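Local coordinates for protein cellulase (Clostridium cellulovorans, PDB 6UI3) that probably hydrolyses internal beta-1,4 bonds of cellulose and related plant polysaccharides, as the GH5 endoglucanase domain, of broad specificity, of a longer dockerin-bearing protein, at residues K189-V194 and D214-V219. Residues are numbered along the deposited sequence; the frame is centred on the assembly and turned at random.
Sequences KRLIMV and DPNVAV
With CG anti to the backbone N in both residues (chi1 -170° in Asn-216, -176° in Leu-191), the two side chains cross obliquely, and Leu-191 CD1 lies 3.7 Å from Asn-216 OD1. The same torsion carries the amide of Asn-216 to the loop before the neighbouring strand, where ND2 gives a weak, bent hydrogen bond to Lys-189 O (3.0 Å, 127° at the hydrogen). Within 214-219, Asp-214 OD1 accepts from Asn-216 N at 2.9 Å, an Asx turn, while OD2 forms a salt bridge with Arg-181 of helix 163-182. Ile-192 N reaches Asn-216 O in a long, weak bond; Ala-218 N to Ile-192 O (3.0 Å) and Val-194 N to Ala-218 O (2.9 Å) are firmer. CA-H groups of Val-217 and Met-193 approach the same two carbonyls. Ile-192, Val-194, Val-217 and Val-219 share the sheet face toward the outer helices, where Ile-192 meets Ile-180; Met-193 and Ala-218 occupy the other. These are adjacent parallel strands, fifth and sixth, of the closed eight-stranded TIM barrel, joined by a beta-alpha-beta crossover through helix 203-208. The chemistry implies that the pairing rests on two firm backbone bonds, with weaker ones, from Asn-216 ND2 and Ile-192 N, joining the strands' N-terminal ends.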
# COMPACT_ATOMS: atom_id res chain seq x y z
N LYS A 189 -14.82 12.84 3.65
CA LYS A 189 -15.49 11.81 2.86
C LYS A 189 -14.51 10.89 2.14
O LYS A 189 -14.94 10.02 1.37
CB LYS A 189 -16.43 12.46 1.85
CG LYS A 189 -17.61 13.16 2.47
CD LYS A 189 -18.50 13.75 1.39
CE LYS A 189 -19.67 14.52 1.98
NZ LYS A 189 -20.54 15.11 0.92
N ARG A 190 -13.22 11.04 2.37
CA ARG A 190 -12.18 10.30 1.68
C ARG A 190 -11.98 8.92 2.30
O ARG A 190 -12.01 8.78 3.52
CB ARG A 190 -10.88 11.10 1.84
CG ARG A 190 -9.70 10.55 1.08
CD ARG A 190 -8.45 11.45 1.14
NE ARG A 190 -8.71 12.87 0.89
CZ ARG A 190 -9.09 13.38 -0.28
NH1 ARG A 190 -9.28 12.61 -1.34
NH2 ARG A 190 -9.34 14.68 -0.37
N LEU A 191 -11.71 7.91 1.47
CA LEU A 191 -11.34 6.61 2.03
C LEU A 191 -9.99 6.70 2.74
O LEU A 191 -9.02 7.28 2.21
CB LEU A 191 -11.27 5.55 0.93
CG LEU A 191 -10.97 4.14 1.44
CD1 LEU A 191 -12.13 3.55 2.22
CD2 LEU A 191 -10.59 3.19 0.30
N ILE A 192 -9.92 6.14 3.94
CA ILE A 192 -8.68 6.01 4.69
C ILE A 192 -8.41 4.52 4.94
O ILE A 192 -9.31 3.79 5.38
CB ILE A 192 -8.72 6.78 6.03
CG1 ILE A 192 -9.01 8.27 5.78
CG2 ILE A 192 -7.40 6.61 6.79
CD1 ILE A 192 -9.40 9.04 7.02
N MET A 193 -7.19 4.10 4.66
CA MET A 193 -6.72 2.74 4.89
C MET A 193 -5.99 2.67 6.23
O MET A 193 -5.15 3.54 6.53
CB MET A 193 -5.75 2.31 3.79
CG MET A 193 -6.39 2.24 2.41
SD MET A 193 -5.22 2.10 1.04
CE MET A 193 -4.37 0.58 1.46
N VAL A 194 -6.29 1.63 7.02
CA VAL A 194 -5.69 1.43 8.32
C VAL A 194 -5.10 0.02 8.38
O VAL A 194 -5.81 -0.96 8.12
CB VAL A 194 -6.69 1.65 9.48
CG1 VAL A 194 -6.98 3.15 9.63
CG2 VAL A 194 -7.99 0.87 9.29
N ASP A 214 -15.23 4.51 12.51
CA ASP A 214 -15.37 5.40 11.36
C ASP A 214 -15.95 4.52 10.26
O ASP A 214 -15.42 3.42 10.03
CB ASP A 214 -14.02 5.98 10.94
CG ASP A 214 -14.13 6.99 9.80
OD1 ASP A 214 -14.40 6.58 8.64
OD2 ASP A 214 -13.95 8.20 10.08
N PRO A 215 -17.00 4.95 9.57
CA PRO A 215 -17.68 4.07 8.61
C PRO A 215 -17.05 4.04 7.22
O PRO A 215 -17.61 3.37 6.34
CB PRO A 215 -19.07 4.70 8.53
CG PRO A 215 -18.79 6.18 8.70
CD PRO A 215 -17.74 6.21 9.78
N ASN A 216 -15.96 4.76 7.00
CA ASN A 216 -15.36 4.92 5.68
C ASN A 216 -13.87 4.64 5.72
O ASN A 216 -13.04 5.45 5.29
CB ASN A 216 -15.69 6.31 5.16
CG ASN A 216 -15.31 6.50 3.72
OD1 ASN A 216 -15.15 5.54 2.96
ND2 ASN A 216 -15.18 7.76 3.32
N VAL A 217 -13.52 3.46 6.23
CA VAL A 217 -12.14 2.99 6.25
C VAL A 217 -12.06 1.61 5.62
O VAL A 217 -13.03 0.85 5.56
CB VAL A 217 -11.54 2.96 7.68
CG1 VAL A 217 -11.47 4.36 8.28
CG2 VAL A 217 -12.35 2.05 8.62
N ALA A 218 -10.86 1.27 5.17
CA ALA A 218 -10.55 -0.06 4.68
C ALA A 218 -9.33 -0.59 5.42
O ALA A 218 -8.45 0.19 5.81
CB ALA A 218 -10.22 -0.04 3.18
N VAL A 219 -9.26 -1.90 5.63
CA VAL A 219 -8.09 -2.50 6.27
C VAL A 219 -7.00 -2.73 5.23
O VAL A 219 -7.27 -3.24 4.14
CB VAL A 219 -8.47 -3.80 7.01
CG1 VAL A 219 -7.23 -4.48 7.58
CG2 VAL A 219 -9.48 -3.50 8.11